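Local coordinates for uncharacterized protein (Starkeya novella, PDB 5I20) that transports a broad range of amino acids, among them threonine, methionine, lysine and glutamate, across the bacterial inner membrane as a drug/metabolite transporter superfamily member, at residues T36-T41 and V203-S208; V46-G51 and V180-C185; I230-K233 and L239-V242. One frame throughout, in Å; residues are numbered along the deposited sequence.

Contact 1. Residues T36-T41 and V203-S208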
ATOM      1  N   THR A  36      -4.929   5.023  12.777  1.00 60.56           N
ATOM      2  CA  THR A  36      -5.272   5.498  11.443  1.00 56.35           C
ATOM      3  C   THR A  36      -5.754   6.944  11.499  1.00 56.50           C
ATOM      4  O   THR A  36      -5.317   7.786  10.712  1.00 53.51           O
ATOM      5  CB  THR A  36      -6.357   4.608  10.801  1.00 62.39           C
ATOM      6  OG1 THR A  36      -5.857   3.271  10.663  1.00 66.68           O
ATOM      7  CG2 THR A  36      -6.755   5.139   9.433  1.00 58.60           C
ATOM      8  N   ALA A  37      -6.649   7.224  12.442  1.00 53.73           N
ATOM      9  CA  ALA A  37      -7.177   8.571  12.645  1.00 55.61           C
ATOM     10  C   ALA A  37      -6.068   9.587  12.913  1.00 56.25           C
ATOM     11  O   ALA A  37      -6.094  10.700  12.387  1.00 56.70           O
ATOM     12  CB  ALA A  37      -8.176   8.575  13.792  1.00 61.94           C
ATOM     13  N   LEU A  38      -5.094   9.200  13.731  1.00 52.95           N
ATOM     14  CA  LEU A  38      -3.992  10.091  14.070  1.00 54.20           C
ATOM     15  C   LEU A  38      -3.040  10.279  12.889  1.00 51.34           C
ATOM     16  O   LEU A  38      -2.649  11.400  12.569  1.00 51.71           O
ATOM     17  CB  LEU A  38      -3.225   9.560  15.286  1.00 52.76           C
ATOM     18  CG  LEU A  38      -3.970   9.526  16.625  1.00 56.43           C
ATOM     19  CD1 LEU A  38      -3.135   8.829  17.691  1.00 57.72           C
ATOM     20  CD2 LEU A  38      -4.351  10.930  17.082  1.00 60.24           C
ATOM     21  N   THR A  39      -2.673   9.183  12.236  1.00 49.76           N
ATOM     22  CA  THR A  39      -1.687   9.251  11.160  1.00 54.78           C
ATOM     23  C   THR A  39      -2.237   9.873   9.873  1.00 52.03           C
ATOM     24  O   THR A  39      -1.496  10.517   9.130  1.00 50.85           O
ATOM     25  CB  THR A  39      -1.118   7.852  10.838  1.00 55.07           C
ATOM     26  OG1 THR A  39      -2.191   6.914  10.690  1.00 53.74           O
ATOM     27  CG2 THR A  39      -0.197   7.387  11.956  1.00 52.78           C
ATOM     28  N   PHE A  40      -3.527   9.692   9.612  1.00 50.27           N
ATOM     29  CA  PHE A  40      -4.122  10.247   8.399  1.00 55.92           C
ATOM     30  C   PHE A  40      -4.483  11.718   8.558  1.00 59.94           C
ATOM     31  O   PHE A  40      -4.566  12.449   7.570  1.00 62.90           O
ATOM     32  CB  PHE A  40      -5.351   9.438   7.979  1.00 57.64           C
ATOM     33  CG  PHE A  40      -5.028   8.303   7.051  1.00 60.07           C
ATOM     34  CD1 PHE A  40      -4.590   7.087   7.549  1.00 65.71           C
ATOM     35  CD2 PHE A  40      -5.139   8.460   5.682  1.00 59.87           C
ATOM     36  CE1 PHE A  40      -4.285   6.046   6.697  1.00 65.58           C
ATOM     37  CE2 PHE A  40      -4.834   7.422   4.825  1.00 62.63           C
ATOM     38  CZ  PHE A  40      -4.406   6.215   5.335  1.00 66.32           C
ATOM     39  N   THR A  41      -4.701  12.152   9.795  1.00 56.79           N
ATOM     40  CA  THR A  41      -4.854  13.576  10.067  1.00 55.18           C
ATOM     41  C   THR A  41      -3.524  14.265   9.783  1.00 52.86           C
ATOM     42  O   THR A  41      -3.483  15.308   9.133  1.00 56.79           O
ATOM     43  CB  THR A  41      -5.292  13.849  11.520  1.00 57.68           C
ATOM     44  OG1 THR A  41      -6.593  13.290  11.738  1.00 62.85           O
ATOM     45  CG2 THR A  41      -5.343  15.342  11.795  1.00 51.25           C
ATOM     46  N   VAL A 203      -6.671   3.154  24.036  1.00 76.24           N
ATOM     47  CA  VAL A 203      -5.242   3.123  24.323  1.00 77.95           C
ATOM     48  C   VAL A 203      -4.506   4.125  23.436  1.00 78.46           C
ATOM     49  O   VAL A 203      -4.315   3.893  22.241  1.00 73.59           O
ATOM     50  CB  VAL A 203      -4.646   1.716  24.121  1.00 77.00           C
ATOM     51  CG1 VAL A 203      -3.154   1.718  24.425  1.00 73.43           C
ATOM     52  CG2 VAL A 203      -5.370   0.708  25.000  1.00 80.63           C
ATOM     53  N   TRP A 204      -4.101   5.242  24.032  1.00 78.86           N
ATOM     54  CA  TRP A 204      -3.434   6.311  23.301  1.00 74.45           C
ATOM     55  C   TRP A 204      -1.918   6.137  23.321  1.00 76.92           C
ATOM     56  O   TRP A 204      -1.380   5.486  24.215  1.00 82.65           O
ATOM     57  CB  TRP A 204      -3.826   7.669  23.888  1.00 73.22           C
ATOM     58  CG  TRP A 204      -5.186   8.128  23.456  1.00 72.32           C
ATOM     59  CD1 TRP A 204      -6.389   7.671  23.909  1.00 72.49           C
ATOM     60  CD2 TRP A 204      -5.482   9.136  22.482  1.00 71.42           C
ATOM     61  NE1 TRP A 204      -7.415   8.332  23.278  1.00 72.45           N
ATOM     62  CE2 TRP A 204      -6.884   9.237  22.397  1.00 71.56           C
ATOM     63  CE3 TRP A 204      -4.696   9.965  21.674  1.00 71.47           C
ATOM     64  CZ2 TRP A 204      -7.519  10.131  21.536  1.00 71.52           C
ATOM     65  CZ3 TRP A 204      -5.327  10.852  20.820  1.00 72.95           C
ATOM     66  CH2 TRP A 204      -6.724  10.928  20.758  1.00 71.17           C
ATOM     67  N   PRO A 205      -1.224   6.704  22.319  1.00 75.03           N
ATOM     68  CA  PRO A 205       0.242   6.658  22.283  1.00 73.09           C
ATOM     69  C   PRO A 205       0.865   7.333  23.499  1.00 74.04           C
ATOM     70  O   PRO A 205       0.417   8.406  23.897  1.00 75.31           O
ATOM     71  CB  PRO A 205       0.589   7.425  21.003  1.00 70.90           C
ATOM     72  CG  PRO A 205      -0.623   7.303  20.149  1.00 69.86           C
ATOM     73  CD  PRO A 205      -1.787   7.307  21.097  1.00 72.73           C
ATOM     74  N   VAL A 206       1.882   6.706  24.082  1.00 75.99           N
ATOM     75  CA  VAL A 206       2.564   7.280  25.236  1.00 78.01           C
ATOM     76  C   VAL A 206       4.075   7.327  25.017  1.00 77.77           C
ATOM     77  O   VAL A 206       4.652   6.437  24.391  1.00 72.25           O
ATOM     78  CB  VAL A 206       2.256   6.489  26.527  1.00 84.50           C
ATOM     79  CG1 VAL A 206       0.783   6.614  26.891  1.00 82.55           C
ATOM     80  CG2 VAL A 206       2.649   5.027  26.371  1.00 87.49           C
ATOM     81  N   GLY A 207       4.705   8.382  25.528  1.00 79.49           N
ATOM     82  CA  GLY A 207       6.148   8.535  25.442  1.00 80.99           C
ATOM     83  C   GLY A 207       6.693   8.592  24.026  1.00 77.94           C
ATOM     84  O   GLY A 207       6.246   9.395  23.207  1.00 75.17           O
ATOM     85  N   SER A 208       7.664   7.729  23.742  1.00 79.30           N
ATOM     86  CA  SER A 208       8.327   7.703  22.442  1.00 78.33           C
ATOM     87  C   SER A 208       7.474   7.067  21.349  1.00 79.34           C
ATOM     88  O   SER A 208       7.842   7.097  20.175  1.00 80.93           O
ATOM     89  CB  SER A 208       9.661   6.965  22.540  1.00 77.82           C
ATOM     90  OG  SER A 208      10.698   7.852  22.913  1.00 80.69           O
TER
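Leu38 spreads its two methyls over consecutive residues of a periplasmic loop, one on Trp204 and the other on Pro205. CD2 of Leu38 lies 3.9 Å from CZ3 of Trp204, on the benzene part of the indole, and comes in at a slant to the ring. The second branch meets the proline ring, with Leu38 CD1 3.8 Å from Pro205 CG and 4.0 Å from Pro205 CD. Leu38 can do this because its CG lies anti to its own carbonyl carbon (chi1 -66°), which carries the fork out from the helix wall toward the loop. The main chains stay well apart, the nearest CA atoms, Leu38 and Pro205, being 9.9 Å from each other, and the gap is bridged by side chains alone. The interface is small, 107 Å² in total, and Leu38 supplies 58 Å² of it, the whole of the helix's share. The contact is purely apolar, between methyls and ring carbons.

The helix is regular here. Thr41 OG1 donates to Ala37 O one turn earlier at 2.7 Å, with a C=O...donor angle of 165°. Ala37 O also accepts from Thr41 N at 3.3 Å, so this carbonyl holds two donors and the threonine hydroxyl is satisfied within its own helix.

The contact is plain packing of transmembrane helix 32-53 against the periplasmic loop that follows helix 181-199. Trp204 is on the surface, whereas Pro205 is buried, also touched by Trp210 and Val213 of helix 209-221 and by Val30. Other side chains of this part of the helix serve different neighbours: Thr36 and Phe40 reach helices 65-88 and 181-199, and Thr39 meets Leu216 of helix 209-221.

Contact 2. Residues V46-G51 and V180-C185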
ATOM      1  N   VAL A  46      -0.060  17.210   5.900  1.00 70.73           N
ATOM      2  CA  VAL A  46       1.128  17.345   5.066  1.00 74.27           C
ATOM      3  C   VAL A  46       0.739  17.750   3.649  1.00 73.50           C
ATOM      4  O   VAL A  46       1.381  18.602   3.036  1.00 75.50           O
ATOM      5  CB  VAL A  46       1.939  16.036   5.024  1.00 77.27           C
ATOM      6  CG1 VAL A  46       3.091  16.155   4.039  1.00 78.04           C
ATOM      7  CG2 VAL A  46       2.456  15.694   6.409  1.00 79.60           C
ATOM      8  N   GLY A  47      -0.326  17.138   3.140  1.00 71.34           N
ATOM      9  CA  GLY A  47      -0.836  17.459   1.821  1.00 70.33           C
ATOM     10  C   GLY A  47      -1.330  18.888   1.716  1.00 68.85           C
ATOM     11  O   GLY A  47      -1.170  19.536   0.682  1.00 69.99           O
ATOM     12  N   ILE A  48      -1.938  19.382   2.789  1.00 66.21           N
ATOM     13  CA  ILE A  48      -2.389  20.767   2.833  1.00 69.64           C
ATOM     14  C   ILE A  48      -1.186  21.705   2.826  1.00 68.18           C
ATOM     15  O   ILE A  48      -1.130  22.654   2.046  1.00 67.33           O
ATOM     16  CB  ILE A  48      -3.257  21.047   4.075  1.00 68.61           C
ATOM     17  CG1 ILE A  48      -4.541  20.216   4.025  1.00 66.57           C
ATOM     18  CG2 ILE A  48      -3.585  22.530   4.173  1.00 73.09           C
ATOM     19  CD1 ILE A  48      -5.401  20.343   5.263  1.00 67.16           C
ATOM     20  N   ALA A  49      -0.221  21.416   3.694  1.00 68.49           N
ATOM     21  CA  ALA A  49       0.988  22.225   3.811  1.00 70.94           C
ATOM     22  C   ALA A  49       1.791  22.224   2.515  1.00 72.39           C
ATOM     23  O   ALA A  49       2.417  23.223   2.163  1.00 76.76           O
ATOM     24  CB  ALA A  49       1.845  21.726   4.964  1.00 70.94           C
ATOM     25  N   ALA A  50       1.775  21.097   1.811  1.00 72.75           N
ATOM     26  CA  ALA A  50       2.466  20.985   0.532  1.00 75.55           C
ATOM     27  C   ALA A  50       1.814  21.887  -0.509  1.00 81.36           C
ATOM     28  O   ALA A  50       2.494  22.476  -1.351  1.00 86.58           O
ATOM     29  CB  ALA A  50       2.477  19.538   0.052  1.00 68.87           C
ATOM     30  N   GLY A  51       0.491  21.995  -0.440  1.00 84.60           N
ATOM     31  CA  GLY A  51      -0.256  22.821  -1.369  1.00 90.10           C
ATOM     32  C   GLY A  51      -0.056  24.305  -1.128  1.00 95.67           C
ATOM     33  O   GLY A  51      -0.087  25.103  -2.065  1.00106.42           O
ATOM     34  N   VAL A 180      -5.888  16.771  -3.504  1.00 63.02           N
ATOM     35  CA  VAL A 180      -7.229  16.335  -3.125  1.00 60.86           C
ATOM     36  C   VAL A 180      -7.159  15.114  -2.196  1.00 56.87           C
ATOM     37  O   VAL A 180      -8.038  14.915  -1.354  1.00 57.25           O
ATOM     38  CB  VAL A 180      -8.084  16.026  -4.378  1.00 59.53           C
ATOM     39  CG1 VAL A 180      -9.442  15.453  -3.994  1.00 62.44           C
ATOM     40  CG2 VAL A 180      -8.262  17.291  -5.208  1.00 58.38           C
ATOM     41  N   VAL A 181      -6.092  14.325  -2.335  1.00 54.21           N
ATOM     42  CA  VAL A 181      -5.841  13.163  -1.476  1.00 52.57           C
ATOM     43  C   VAL A 181      -5.849  13.546   0.007  1.00 54.01           C
ATOM     44  O   VAL A 181      -6.250  12.752   0.862  1.00 58.77           O
ATOM     45  CB  VAL A 181      -4.493  12.487  -1.840  1.00 54.50           C
ATOM     46  CG1 VAL A 181      -4.083  11.460  -0.790  1.00 53.52           C
ATOM     47  CG2 VAL A 181      -4.585  11.834  -3.215  1.00 48.49           C
ATOM     48  N   ALA A 182      -5.423  14.771   0.306  1.00 58.39           N
ATOM     49  CA  ALA A 182      -5.501  15.303   1.663  1.00 55.98           C
ATOM     50  C   ALA A 182      -6.935  15.254   2.179  1.00 55.75           C
ATOM     51  O   ALA A 182      -7.175  14.951   3.346  1.00 55.76           O
ATOM     52  CB  ALA A 182      -4.964  16.728   1.707  1.00 55.90           C
ATOM     53  N   GLY A 183      -7.883  15.549   1.296  1.00 55.66           N
ATOM     54  CA  GLY A 183      -9.291  15.468   1.636  1.00 58.37           C
ATOM     55  C   GLY A 183      -9.709  14.037   1.907  1.00 55.89           C
ATOM     56  O   GLY A 183     -10.537  13.777   2.780  1.00 60.06           O
ATOM     57  N   PHE A 184      -9.132  13.109   1.150  1.00 55.90           N
ATOM     58  CA  PHE A 184      -9.386  11.686   1.344  1.00 52.13           C
ATOM     59  C   PHE A 184      -8.863  11.231   2.698  1.00 53.00           C
ATOM     60  O   PHE A 184      -9.524  10.476   3.411  1.00 54.26           O
ATOM     61  CB  PHE A 184      -8.729  10.854   0.238  1.00 50.06           C
ATOM     62  CG  PHE A 184      -9.230  11.157  -1.146  1.00 52.50           C
ATOM     63  CD1 PHE A 184     -10.451  11.782  -1.345  1.00 55.70           C
ATOM     64  CD2 PHE A 184      -8.475  10.804  -2.254  1.00 48.53           C
ATOM     65  CE1 PHE A 184     -10.905  12.054  -2.622  1.00 60.00           C
ATOM     66  CE2 PHE A 184      -8.921  11.072  -3.532  1.00 48.22           C
ATOM     67  CZ  PHE A 184     -10.138  11.698  -3.718  1.00 57.44           C
ATOM     68  N   CYS A 185      -7.665  11.694   3.043  1.00 52.24           N
ATOM     69  CA  CYS A 185      -7.031  11.312   4.299  1.00 52.65           C
ATOM     70  C   CYS A 185      -7.786  11.864   5.504  1.00 55.34           C
ATOM     71  O   CYS A 185      -8.030  11.142   6.470  1.00 56.36           O
ATOM     72  CB  CYS A 185      -5.575  11.782   4.331  1.00 49.11           C
ATOM     73  SG  CYS A 185      -4.479  10.867   3.219  1.00 57.25           S
TER
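The two segments run in roughly opposite directions and come so close that the CA atoms of Gly47 and Ala182 are 5.1 Å apart. This is small-residue helix packing between two membrane-spanning helices of the transporter, 32-53 and 181-199, one from each of its two EamA-like regions. Gly47 presents only hydrogens toward Ala182, consistent with the short backbone separation.

Ala182 directs its CB at the partner helix and is the main contributor, with 42 Å² of the 76 Å² buried. Ile48 adds a shallow border on the surface side: its CB leaves the helix across the line to the partner, but CG1, set beside the backbone N (chi1 -64°), swings back toward Ala182. The side chains that meet are apolar, and the alanine methyl also abuts backbone. Helix 224-234 packs alongside, with Val181 on Phe225, Tyr226 and Asp229, and Ala182 on Tyr226. The alanine methyl is equally shared, Ala182 CB lying 4.2 Å from Gly47 CA, from Ile48 N and from Ile48 CG1.

Contact 3. Residues I230-K233 and L239-V242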
ATOM      1  N   ILE A 230       0.360  10.344  -7.990  1.00 50.34           N
ATOM      2  CA  ILE A 230       1.077  10.829  -9.167  1.00 45.94           C
ATOM      3  C   ILE A 230       1.448   9.681 -10.106  1.00 46.53           C
ATOM      4  O   ILE A 230       1.243   9.768 -11.317  1.00 45.97           O
ATOM      5  CB  ILE A 230       2.353  11.598  -8.770  1.00 52.61           C
ATOM      6  CG1 ILE A 230       1.982  12.901  -8.058  1.00 55.89           C
ATOM      7  CG2 ILE A 230       3.211  11.886  -9.998  1.00 47.98           C
ATOM      8  CD1 ILE A 230       3.175  13.746  -7.656  1.00 49.14           C
ATOM      9  N   GLY A 231       1.985   8.603  -9.540  1.00 46.41           N
ATOM     10  CA  GLY A 231       2.347   7.435 -10.321  1.00 42.97           C
ATOM     11  C   GLY A 231       1.159   6.785 -11.009  1.00 45.84           C
ATOM     12  O   GLY A 231       1.271   6.322 -12.139  1.00 43.83           O
ATOM     13  N   MET A 232       0.016   6.745 -10.331  1.00 47.35           N
ATOM     14  CA  MET A 232      -1.168   6.105 -10.894  1.00 47.65           C
ATOM     15  C   MET A 232      -1.777   6.930 -12.026  1.00 50.21           C
ATOM     16  O   MET A 232      -2.349   6.375 -12.964  1.00 47.92           O
ATOM     17  CB  MET A 232      -2.225   5.858  -9.809  1.00 45.12           C
ATOM     18  CG  MET A 232      -1.909   4.719  -8.842  1.00 39.71           C
ATOM     19  SD  MET A 232      -1.759   3.088  -9.611  1.00 58.04           S
ATOM     20  CE  MET A 232       0.019   2.894  -9.659  1.00 38.55           C
ATOM     21  N   LYS A 233      -1.642   8.251 -11.938  1.00 52.34           N
ATOM     22  CA  LYS A 233      -2.287   9.153 -12.891  1.00 51.22           C
ATOM     23  C   LYS A 233      -1.413   9.512 -14.089  1.00 52.57           C
ATOM     24  O   LYS A 233      -1.928   9.866 -15.150  1.00 54.52           O
ATOM     25  CB  LYS A 233      -2.726  10.438 -12.182  1.00 50.60           C
ATOM     26  CG  LYS A 233      -3.911  10.252 -11.256  1.00 55.83           C
ATOM     27  CD  LYS A 233      -4.275  11.545 -10.547  1.00 55.84           C
ATOM     28  CE  LYS A 233      -5.470  11.333  -9.632  1.00 52.52           C
ATOM     29  NZ  LYS A 233      -5.710  12.497  -8.738  1.00 54.44           N
ATOM     30  N   LEU A 239       3.659  -1.322 -14.415  1.00 48.25           N
ATOM     31  CA  LEU A 239       5.008  -1.457 -13.885  1.00 46.28           C
ATOM     32  C   LEU A 239       5.042  -1.218 -12.377  1.00 43.16           C
ATOM     33  O   LEU A 239       5.725  -1.938 -11.645  1.00 38.34           O
ATOM     34  CB  LEU A 239       5.960  -0.493 -14.597  1.00 52.02           C
ATOM     35  CG  LEU A 239       7.443  -0.645 -14.252  1.00 58.83           C
ATOM     36  CD1 LEU A 239       7.878  -2.093 -14.404  1.00 58.66           C
ATOM     37  CD2 LEU A 239       8.285   0.263 -15.133  1.00 64.49           C
ATOM     38  N   LEU A 240       4.306  -0.211 -11.916  1.00 40.49           N
ATOM     39  CA  LEU A 240       4.238   0.086 -10.486  1.00 45.55           C
ATOM     40  C   LEU A 240       3.559  -1.054  -9.731  1.00 42.53           C
ATOM     41  O   LEU A 240       3.843  -1.288  -8.555  1.00 46.44           O
ATOM     42  CB  LEU A 240       3.507   1.411 -10.239  1.00 47.54           C
ATOM     43  CG  LEU A 240       4.300   2.676 -10.585  1.00 48.17           C
ATOM     44  CD1 LEU A 240       3.399   3.902 -10.601  1.00 40.01           C
ATOM     45  CD2 LEU A 240       5.453   2.875  -9.605  1.00 39.18           C
ATOM     46  N   GLY A 241       2.665  -1.766 -10.413  1.00 41.08           N
ATOM     47  CA  GLY A 241       2.088  -2.983  -9.869  1.00 39.34           C
ATOM     48  C   GLY A 241       3.164  -4.029  -9.640  1.00 41.81           C
ATOM     49  O   GLY A 241       3.257  -4.618  -8.563  1.00 45.87           O
ATOM     50  N   VAL A 242       3.992  -4.244 -10.659  1.00 37.77           N
ATOM     51  CA  VAL A 242       5.110  -5.178 -10.572  1.00 38.13           C
ATOM     52  C   VAL A 242       6.080  -4.769  -9.465  1.00 37.60           C
ATOM     53  O   VAL A 242       6.478  -5.591  -8.640  1.00 39.57           O
ATOM     54  CB  VAL A 242       5.878  -5.271 -11.918  1.00 35.72           C
ATOM     55  CG1 VAL A 242       7.094  -6.180 -11.787  1.00 35.69           C
ATOM     56  CG2 VAL A 242       4.956  -5.774 -13.018  1.00 35.84           C
TER
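Gly231 meets the second helix with bare backbone: its carbonyl oxygen, Gly231 O, is 3.6 Å from Leu240 CD1. The same methyl also lies 3.7 Å from Gly231 CA, so it rests directly against the main chain of the glycine, which has no side chain to cover it. The helices are nevertheless not in close backbone contact, the nearest CA atoms, Gly231 and Leu240, being 7.6 Å apart; the leucine side chain fills the interval.

Met232 comes next and touches by its terminal methyl alone. Its chain bends at chi2 (-62°) and again at chi3 (102°), which turns CE toward the leucine. There Met232 CE is 3.7 Å from Leu240 CD1 and 3.8 Å from Leu240 CB. Seen from Leu240, CD1 touches both the glycine backbone and the methionine methyl, and Leu240 contributes 60 Å² of the 111 Å² buried. The CG of Leu240 is anti to the carbonyl carbon (chi1 -74°), which sends CD1 toward helix 224-234.

Lys233 ends the segment facing elsewhere: its NZ makes a salt bridge with Asp229 OD2 and a hydrogen bond to Val176 O.

Helices 224-234 and 237-243 are joined by a short cytoplasmic turn, and their carbonyls here point in broadly opposite senses, so the chain reverses; the contact joins residues just before the turn to those just after it. Helix 3-17 flanks both, touching Ile230 through Ala6 and Ile9 and Leu240 through Thr7. Arg171 binds Met232 O by its NE, while on another side Leu239 meets helix 265-282 and a bound monoolein molecule.

In the fold
Contacts 1 and 2 both use helix 32-53; their centres are about 19 Å apart, and they touch each other where Phe40 O packs on Cys185 CB at 3.5 Å. Contact 3 lies elsewhere, on the far side of the chain's centre from contact 1, with their nearest atoms about 14 Å apart. Contacts 2 and 3 are buried and each turns on a glycine, facing an alanine methyl in the first and a leucine methyl in the second. Contact 1, partly buried at the periplasmic end, relies on leucine methyls, an indole and a proline ring to bridge well-separated main chains. Contacts 1 and 2 join distant sequence, whereas contact 3 joins two helices separated by a short turn.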